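Long-range contacts in methylxanthine N3-demethylase NdmB (Pseudomonas putida, PDB 6ICL), which removes the N3-methyl group of theobromine, and of caffeine, theophylline and 3-methylxanthine, as an NADH-dependent Rieske non-heme iron oxygenase in bacterial caffeine breakdown: residues D152-I160 against G356-L365; P209-V217 against E225-P233. All coordinates share one frame; numbering follows the deposited sequence.

Interaction 1 (D152-I160 against G356-L365)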
loop_
_atom_site.group_PDB
_atom_site.type_symbol
_atom_site.label_atom_id
_atom_site.label_comp_id
_atom_site.label_asym_id
_atom_site.label_seq_id
_atom_site.Cartn_x
_atom_site.Cartn_y
_atom_site.Cartn_z
ATOM N N ASP A 152 3.210 -1.373 -41.634
ATOM C CA ASP A 152 3.204 -0.835 -42.986
ATOM C C ASP A 152 3.788 -1.852 -43.950
ATOM O O ASP A 152 4.950 -2.256 -43.813
ATOM C CB ASP A 152 3.957 0.494 -43.089
ATOM C CG ASP A 152 3.658 1.211 -44.401
ATOM O OD1 ASP A 152 3.496 0.519 -45.409
ATOM O OD2 ASP A 152 3.539 2.445 -44.429
ATOM N N ASN A 153 2.948 -2.230 -44.924
ATOM C CA ASN A 153 3.147 -3.140 -46.046
ATOM C C ASN A 153 3.857 -2.534 -47.242
ATOM O O ASN A 153 4.361 -3.295 -48.075
ATOM C CB ASN A 153 1.780 -3.589 -46.582
ATOM C CG ASN A 153 1.522 -4.981 -46.291
ATOM O OD1 ASN A 153 2.430 -5.673 -45.851
ATOM N ND2 ASN A 153 0.302 -5.438 -46.511
ATOM N N SER A 154 3.827 -1.203 -47.378
ATOM C CA SER A 154 4.055 -0.553 -48.666
ATOM C C SER A 154 5.342 -1.013 -49.340
ATOM O O SER A 154 5.372 -1.205 -50.559
ATOM C CB SER A 154 4.093 0.962 -48.483
ATOM O OG SER A 154 2.864 1.449 -48.003
ATOM N N PHE A 155 6.418 -1.178 -48.577
ATOM C CA PHE A 155 7.726 -1.360 -49.191
ATOM C C PHE A 155 8.097 -2.825 -49.382
ATOM O O PHE A 155 9.107 -3.102 -50.042
ATOM C CB PHE A 155 8.796 -0.646 -48.366
ATOM C CG PHE A 155 8.592 0.850 -48.269
ATOM C CD1 PHE A 155 7.659 1.496 -49.063
ATOM C CD2 PHE A 155 9.356 1.614 -47.387
ATOM C CE1 PHE A 155 7.477 2.875 -48.974
ATOM C CE2 PHE A 155 9.183 2.999 -47.286
ATOM C CZ PHE A 155 8.245 3.631 -48.083
ATOM N N ASP A 156 7.309 -3.748 -48.817
ATOM C CA ASP A 156 7.348 -5.189 -49.115
ATOM C C ASP A 156 8.773 -5.744 -49.209
ATOM O O ASP A 156 9.137 -6.419 -50.175
ATOM C CB ASP A 156 6.575 -5.491 -50.401
ATOM C CG ASP A 156 6.481 -6.996 -50.700
ATOM O OD1 ASP A 156 6.415 -7.810 -49.748
ATOM O OD2 ASP A 156 6.498 -7.371 -51.895
ATOM N N CYS A 157 9.596 -5.475 -48.178
ATOM C CA CYS A 157 10.940 -6.043 -48.202
ATOM C C CYS A 157 11.449 -6.522 -46.846
ATOM O O CYS A 157 12.657 -6.766 -46.706
ATOM C CB CYS A 157 11.947 -5.046 -48.759
ATOM S SG CYS A 157 12.009 -3.519 -47.850
ATOM N N THR A 158 10.579 -6.691 -45.852
ATOM C CA THR A 158 11.000 -7.137 -44.532
ATOM C C THR A 158 10.305 -8.447 -44.185
ATOM O O THR A 158 9.215 -8.749 -44.687
ATOM C CB THR A 158 10.697 -6.066 -43.463
ATOM O OG1 THR A 158 9.310 -5.704 -43.526
ATOM C CG2 THR A 158 11.562 -4.807 -43.687
ATOM N N GLN A 159 10.945 -9.237 -43.331
ATOM C CA GLN A 159 10.368 -10.501 -42.896
ATOM C C GLN A 159 10.513 -10.653 -41.384
ATOM O O GLN A 159 11.210 -9.879 -40.717
ATOM C CB GLN A 159 11.017 -11.691 -43.609
ATOM C CG GLN A 159 12.496 -11.859 -43.358
ATOM C CD GLN A 159 13.076 -12.972 -44.230
ATOM O OE1 GLN A 159 12.359 -13.891 -44.629
ATOM N NE2 GLN A 159 14.365 -12.885 -44.536
ATOM N N ILE A 160 9.855 -11.674 -40.854
ATOM C CA ILE A 160 9.878 -11.907 -39.408
ATOM C C ILE A 160 11.280 -12.341 -38.989
ATOM O O ILE A 160 11.888 -13.206 -39.649
ATOM C CB ILE A 160 8.831 -12.948 -39.014
ATOM C CG1 ILE A 160 7.434 -12.352 -39.192
ATOM C CG2 ILE A 160 9.061 -13.425 -37.563
ATOM C CD1 ILE A 160 6.323 -13.367 -39.273
ATOM N N GLY A 356 11.844 7.091 -49.761
ATOM C CA GLY A 356 10.797 6.418 -50.484
ATOM C C GLY A 356 11.075 4.948 -50.603
ATOM O O GLY A 356 12.057 4.428 -50.065
ATOM N N ARG A 357 10.186 4.286 -51.342
ATOM C CA ARG A 357 10.181 2.831 -51.389
ATOM C C ARG A 357 11.526 2.286 -51.859
ATOM O O ARG A 357 12.105 1.390 -51.230
ATOM C CB ARG A 357 9.042 2.347 -52.294
ATOM C CG ARG A 357 8.955 0.836 -52.358
ATOM C CD ARG A 357 7.856 0.309 -53.268
ATOM N NE ARG A 357 8.145 -1.090 -53.573
ATOM C CZ ARG A 357 7.228 -2.045 -53.679
ATOM N NH1 ARG A 357 5.945 -1.752 -53.508
ATOM N NH2 ARG A 357 7.593 -3.296 -53.947
ATOM N N GLU A 358 12.048 2.821 -52.960
ATOM C CA GLU A 358 13.241 2.221 -53.545
ATOM C C GLU A 358 14.465 2.467 -52.670
ATOM O O GLU A 358 15.308 1.578 -52.514
ATOM C CB GLU A 358 13.451 2.743 -54.969
ATOM C CG GLU A 358 13.363 1.642 -56.035
ATOM C CD GLU A 358 12.248 0.618 -55.756
ATOM O OE1 GLU A 358 12.570 -0.581 -55.536
ATOM O OE2 GLU A 358 11.054 1.013 -55.743
ATOM N N ALA A 359 14.575 3.653 -52.076
ATOM C CA ALA A 359 15.688 3.911 -51.165
ATOM C C ALA A 359 15.682 2.928 -49.997
ATOM O O ALA A 359 16.708 2.314 -49.668
ATOM C CB ALA A 359 15.620 5.348 -50.659
ATOM N N PHE A 360 14.515 2.745 -49.377
ATOM C CA PHE A 360 14.397 1.826 -48.250
ATOM C C PHE A 360 14.753 0.403 -48.656
ATOM O O PHE A 360 15.557 -0.263 -47.991
ATOM C CB PHE A 360 12.977 1.881 -47.687
ATOM C CG PHE A 360 12.789 1.067 -46.435
ATOM C CD1 PHE A 360 13.266 1.529 -45.221
ATOM C CD2 PHE A 360 12.143 -0.154 -46.475
ATOM C CE1 PHE A 360 13.095 0.791 -44.060
ATOM C CE2 PHE A 360 11.961 -0.901 -45.316
ATOM C CZ PHE A 360 12.445 -0.423 -44.110
ATOM N N ARG A 361 14.152 -0.087 -49.749
ATOM C CA ARG A 361 14.396 -1.468 -50.158
ATOM C C ARG A 361 15.876 -1.708 -50.420
ATOM O O ARG A 361 16.400 -2.793 -50.125
ATOM C CB ARG A 361 13.571 -1.814 -51.399
ATOM C CG ARG A 361 12.058 -1.799 -51.189
ATOM C CD ARG A 361 11.293 -2.059 -52.494
ATOM N NE ARG A 361 11.770 -3.248 -53.189
ATOM C CZ ARG A 361 11.268 -4.466 -53.027
ATOM N NH1 ARG A 361 10.261 -4.667 -52.185
ATOM N NH2 ARG A 361 11.780 -5.488 -53.702
ATOM N N ASP A 362 16.567 -0.703 -50.969
ATOM C CA ASP A 362 18.003 -0.827 -51.195
ATOM C C ASP A 362 18.744 -0.946 -49.877
ATOM O O ASP A 362 19.625 -1.802 -49.721
ATOM C CB ASP A 362 18.522 0.374 -51.987
ATOM C CG ASP A 362 18.305 0.226 -53.481
ATOM O OD1 ASP A 362 18.213 -0.923 -53.972
ATOM O OD2 ASP A 362 18.238 1.271 -54.162
ATOM N N SER A 363 18.402 -0.086 -48.917
ATOM C CA SER A 363 19.067 -0.114 -47.621
ATOM C C SER A 363 18.848 -1.450 -46.908
ATOM O O SER A 363 19.796 -2.036 -46.370
ATOM C CB SER A 363 18.575 1.048 -46.769
ATOM O OG SER A 363 19.230 1.026 -45.512
ATOM N N VAL A 364 17.608 -1.958 -46.916
ATOM C CA VAL A 364 17.312 -3.241 -46.267
ATOM C C VAL A 364 18.041 -4.380 -46.969
ATOM O O VAL A 364 18.677 -5.228 -46.329
ATOM C CB VAL A 364 15.790 -3.507 -46.244
ATOM C CG1 VAL A 364 15.503 -4.917 -45.756
ATOM C CG2 VAL A 364 15.041 -2.501 -45.390
ATOM N N LEU A 365 17.937 -4.435 -48.303
ATOM C CA LEU A 365 18.269 -5.650 -49.045
ATOM C C LEU A 365 19.706 -5.722 -49.559
ATOM O O LEU A 365 20.162 -6.820 -49.910
ATOM C CB LEU A 365 17.312 -5.798 -50.226
ATOM C CG LEU A 365 15.851 -5.983 -49.831
ATOM C CD1 LEU A 365 14.949 -5.719 -51.030
ATOM C CD2 LEU A 365 15.644 -7.395 -49.293
#
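Arg361 carries the polar part of the contact: its NH1 bonds to Phe155 O at 2.9 Å, with an N-H...O angle of 152°, and also makes a weak bond to Asp156 O. Both carbonyl oxygens meet the guanidinium at its edge, and a bend about the CG-CD bond (chi3 51°) brings the group round to them. The carboxylate of Asp156 lies close to the Arg357 and Arg361 guanidiniums without touching either, which probably adds attraction. The two carbonyls belong to the loop that follows strand 146-150, where Asn153 to Asp156 form a type I beta turn and Asp152 OD1 closes an Asx turn on Ser154 N. This loop lies against helix 357-365 near the C-terminus, at the surface and away from the iron sites. Arg357 covers one face of the Phe155 ring, its CA 3.7 Å from the ring centroid in a CH-pi contact, and its extended chain runs past CD1. Phe360 CD2 lies near the plane of that ring at its edge, 3.4 Å from Phe155 CD2, and the two rings meet obliquely, planes 49° apart. With an alanine here, Arg357 CA and the Phe360 ring would probably lose their aromatic partner, and a gap would be likely to open beside His35, which stacks on Phe155. Cys157 SG sits obliquely beside the Phe360 ring, 3.6 Å from CD2, and Cys157 CB meets Leu365 CD1 at 3.8 Å.

Interaction 2 (P209-V217 against E225-P233)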
loop_
_atom_site.group_PDB
_atom_site.type_symbol
_atom_site.label_atom_id
_atom_site.label_comp_id
_atom_site.label_asym_id
_atom_site.label_seq_id
_atom_site.Cartn_x
_atom_site.Cartn_y
_atom_site.Cartn_z
ATOM N N PRO A 209 34.847 -13.936 -21.985
ATOM C CA PRO A 209 35.880 -14.635 -22.755
ATOM C C PRO A 209 36.776 -13.729 -23.589
ATOM O O PRO A 209 37.641 -14.247 -24.306
ATOM C CB PRO A 209 35.058 -15.566 -23.656
ATOM C CG PRO A 209 33.775 -14.829 -23.861
ATOM C CD PRO A 209 33.506 -14.080 -22.580
ATOM N N PHE A 210 36.609 -12.400 -23.520
ATOM C CA PHE A 210 37.390 -11.486 -24.347
ATOM C C PHE A 210 37.968 -10.308 -23.565
ATOM O O PHE A 210 38.309 -9.290 -24.183
ATOM C CB PHE A 210 36.552 -10.910 -25.496
ATOM C CG PHE A 210 35.791 -11.928 -26.302
ATOM C CD1 PHE A 210 34.429 -12.116 -26.093
ATOM C CD2 PHE A 210 36.419 -12.661 -27.299
ATOM C CE1 PHE A 210 33.711 -13.035 -26.858
ATOM C CE2 PHE A 210 35.709 -13.574 -28.065
ATOM C CZ PHE A 210 34.355 -13.768 -27.842
ATOM N N PHE A 211 38.064 -10.380 -22.237
ATOM C CA PHE A 211 38.342 -9.153 -21.493
ATOM C C PHE A 211 39.725 -8.610 -21.833
ATOM O O PHE A 211 40.708 -9.361 -21.875
ATOM C CB PHE A 211 38.227 -9.352 -19.983
ATOM C CG PHE A 211 38.352 -8.052 -19.201
ATOM C CD1 PHE A 211 37.454 -7.006 -19.416
ATOM C CD2 PHE A 211 39.373 -7.871 -18.273
ATOM C CE1 PHE A 211 37.562 -5.813 -18.709
ATOM C CE2 PHE A 211 39.488 -6.682 -17.559
ATOM C CZ PHE A 211 38.580 -5.651 -17.774
ATOM N N ALA A 212 39.783 -7.296 -22.079
ATOM C CA ALA A 212 40.981 -6.548 -22.453
ATOM C C ALA A 212 41.565 -7.002 -23.792
ATOM O O ALA A 212 42.632 -6.510 -24.197
ATOM C CB ALA A 212 42.054 -6.606 -21.351
ATOM N N SER A 213 40.888 -7.924 -24.485
ATOM C CA SER A 213 41.214 -8.349 -25.840
ATOM C C SER A 213 40.474 -7.482 -26.857
ATOM O O SER A 213 39.449 -6.865 -26.553
ATOM C CB SER A 213 40.842 -9.823 -26.053
ATOM O OG SER A 213 41.267 -10.642 -24.974
ATOM N N HIS A 214 41.016 -7.429 -28.078
ATOM C CA HIS A 214 40.326 -6.846 -29.230
ATOM C C HIS A 214 40.225 -7.936 -30.286
ATOM O O HIS A 214 41.002 -7.946 -31.259
ATOM C CB HIS A 214 41.031 -5.617 -29.809
ATOM C CG HIS A 214 41.728 -4.770 -28.794
ATOM N ND1 HIS A 214 41.262 -4.607 -27.506
ATOM C CD2 HIS A 214 42.866 -4.039 -28.879
ATOM C CE1 HIS A 214 42.086 -3.817 -26.840
ATOM N NE2 HIS A 214 43.064 -3.455 -27.650
ATOM N N PRO A 215 39.300 -8.882 -30.130
ATOM C CA PRO A 215 39.123 -9.899 -31.162
ATOM C C PRO A 215 38.814 -9.251 -32.501
ATOM O O PRO A 215 38.249 -8.158 -32.575
ATOM C CB PRO A 215 37.944 -10.729 -30.649
ATOM C CG PRO A 215 37.946 -10.493 -29.185
ATOM C CD PRO A 215 38.380 -9.086 -28.999
ATOM N N THR A 216 39.231 -9.924 -33.566
ATOM C CA THR A 216 38.921 -9.466 -34.912
ATOM C C THR A 216 37.502 -9.903 -35.251
ATOM O O THR A 216 37.195 -11.101 -35.260
ATOM C CB THR A 216 39.934 -10.021 -35.912
ATOM O OG1 THR A 216 39.391 -9.955 -37.239
ATOM C CG2 THR A 216 40.302 -11.462 -35.566
ATOM N N VAL A 217 36.621 -8.938 -35.490
ATOM C CA VAL A 217 35.226 -9.242 -35.761
ATOM C C VAL A 217 34.826 -8.583 -37.069
ATOM O O VAL A 217 34.883 -7.354 -37.196
ATOM C CB VAL A 217 34.302 -8.794 -34.619
ATOM C CG1 VAL A 217 34.700 -7.411 -34.133
ATOM C CG2 VAL A 217 32.858 -8.816 -35.094
ATOM N N GLU A 225 19.945 -8.727 -42.204
ATOM C CA GLU A 225 20.511 -9.108 -40.918
ATOM C C GLU A 225 21.895 -8.493 -40.748
ATOM O O GLU A 225 22.671 -8.428 -41.707
ATOM C CB GLU A 225 20.639 -10.632 -40.797
ATOM C CG GLU A 225 19.392 -11.434 -41.200
ATOM C CD GLU A 225 19.559 -12.929 -40.936
ATOM O OE1 GLU A 225 20.663 -13.355 -40.514
ATOM O OE2 GLU A 225 18.583 -13.682 -41.141
ATOM N N LEU A 226 22.211 -8.046 -39.534
ATOM C CA LEU A 226 23.609 -7.909 -39.132
ATOM C C LEU A 226 24.145 -9.281 -38.749
ATOM O O LEU A 226 23.522 -9.998 -37.957
ATOM C CB LEU A 226 23.769 -6.947 -37.957
ATOM C CG LEU A 226 23.950 -5.463 -38.255
ATOM C CD1 LEU A 226 24.070 -4.694 -36.957
ATOM C CD2 LEU A 226 25.183 -5.228 -39.154
ATOM N N GLN A 227 25.287 -9.662 -39.327
ATOM C CA GLN A 227 25.890 -10.953 -39.053
ATOM C C GLN A 227 27.339 -10.752 -38.648
ATOM O O GLN A 227 28.102 -10.070 -39.342
ATOM C CB GLN A 227 25.785 -11.880 -40.261
ATOM C CG GLN A 227 24.359 -12.167 -40.653
ATOM C CD GLN A 227 24.258 -13.219 -41.734
ATOM O OE1 GLN A 227 25.268 -13.632 -42.302
ATOM N NE2 GLN A 227 23.035 -13.664 -42.022
ATOM N N PHE A 228 27.702 -11.320 -37.506
ATOM C CA PHE A 228 29.070 -11.264 -37.043
ATOM C C PHE A 228 29.313 -12.486 -36.181
ATOM O O PHE A 228 28.378 -13.138 -35.704
ATOM C CB PHE A 228 29.374 -9.970 -36.275
ATOM C CG PHE A 228 28.297 -9.568 -35.290
ATOM C CD1 PHE A 228 27.167 -8.889 -35.714
ATOM C CD2 PHE A 228 28.422 -9.867 -33.943
ATOM C CE1 PHE A 228 26.176 -8.514 -34.812
ATOM C CE2 PHE A 228 27.423 -9.492 -33.032
ATOM C CZ PHE A 228 26.314 -8.819 -33.470
ATOM N N LYS A 229 30.583 -12.798 -36.005
ATOM C CA LYS A 229 31.010 -13.970 -35.273
ATOM C C LYS A 229 32.151 -13.534 -34.368
ATOM O O LYS A 229 32.988 -12.725 -34.767
ATOM C CB LYS A 229 31.427 -15.106 -36.243
ATOM C CG LYS A 229 32.095 -16.302 -35.577
ATOM C CD LYS A 229 32.066 -17.543 -36.479
ATOM C CE LYS A 229 32.838 -18.720 -35.872
ATOM N NZ LYS A 229 33.888 -19.272 -36.786
ATOM N N LEU A 230 32.125 -13.991 -33.126
ATOM C CA LEU A 230 33.152 -13.681 -32.146
ATOM C C LEU A 230 33.761 -14.988 -31.676
ATOM O O LEU A 230 33.033 -15.931 -31.345
ATOM C CB LEU A 230 32.581 -12.909 -30.949
ATOM C CG LEU A 230 31.792 -11.623 -31.212
ATOM C CD1 LEU A 230 31.321 -11.024 -29.895
ATOM C CD2 LEU A 230 32.610 -10.604 -31.973
ATOM N N ALA A 231 35.089 -15.048 -31.656
ATOM C CA ALA A 231 35.796 -16.217 -31.171
ATOM C C ALA A 231 36.841 -15.755 -30.134
ATOM O O ALA A 231 37.501 -14.731 -30.355
ATOM C CB ALA A 231 36.477 -16.978 -32.314
ATOM N N PRO A 232 36.956 -16.449 -29.013
ATOM C CA PRO A 232 38.040 -16.141 -28.058
ATOM C C PRO A 232 39.387 -16.509 -28.644
ATOM O O PRO A 232 39.457 -17.249 -29.638
ATOM C CB PRO A 232 37.700 -17.020 -26.839
ATOM C CG PRO A 232 36.252 -17.373 -27.000
ATOM C CD PRO A 232 36.006 -17.435 -28.481
ATOM N N PRO A 233 40.495 -16.008 -28.066
ATOM C CA PRO A 233 41.833 -16.321 -28.598
ATOM C C PRO A 233 42.283 -17.772 -28.361
ATOM O O PRO A 233 41.922 -18.391 -27.358
ATOM C CB PRO A 233 42.744 -15.341 -27.845
ATOM C CG PRO A 233 42.006 -15.017 -26.585
ATOM C CD PRO A 233 40.550 -15.038 -26.954
#
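Phe228 CB touches Val217 CG2 at 3.9 Å, at the place where strand 225-230 first meets the loop that leads into strand 219-222. The two strands are antiparallel neighbours in the sheet of the C-terminal oxygenase domain, with 219-222 at its border within the chain, so this contact folds the approach to the border strand back over the far end of its neighbour. The segments share no hydrogen bond; what joins them is apolar side-chain packing and contacts of side chains with backbone carbonyls. Only CB of Phe228 reaches the valine: its ring leads away, stacks on Tyr250 and touches Ile338 of helix 337-355.

The next backbone carbonyl, that of Lys229, lies against the same valine methyl. Leu230 then makes two contacts in different directions. Its CD2 lies alongside Val217, 3.6 Å from CG2, which its position anti to the backbone N of Val217 places beside the leucine. Its CB meets CZ of Phe210, whose side chain crosses that of the leucine at about a right angle. Phe195 adds an edge-to-face neighbour to Phe210 and also touches Leu230.

Beyond the strand, Ala231 turns its methyl away and offers its carbonyl instead: O lies near the plane of the Phe210 ring, at the edge, 3.1 Å from CE2, and Pro215 CB approaches the same oxygen. Phe211 and His214 of the same loop pack on Pro122 and Ala123 of the second subunit. Pro232 packs against both Phe210 and Pro209, its CD 3.9 Å from Phe210 CE2 and its CG 4.0 Å from Pro209 CB. Pro233 ends the contact, its CD 4.0 Å from Pro209 O.

Interaction 1 is a surface contact, whereas interaction 2 is partly buried, with Phe210, Phe228, Leu230 and Pro232 enclosed. Their centres are about 30 Å apart and they do not touch; in sequence, both segments of interaction 2 fall between the two segments of interaction 1. The first joins a loop to a helix from a distant part of the sequence and combines arginine-to-carbonyl bonds with aromatic packing. The second joins near neighbours in sequence at the border of the seven-stranded sheet, without a hydrogen bond between its segments. Helix 337-355 adjoins both: Phe360 and Val364 touch it in interaction 1, Val217 and Phe228 in interaction 2.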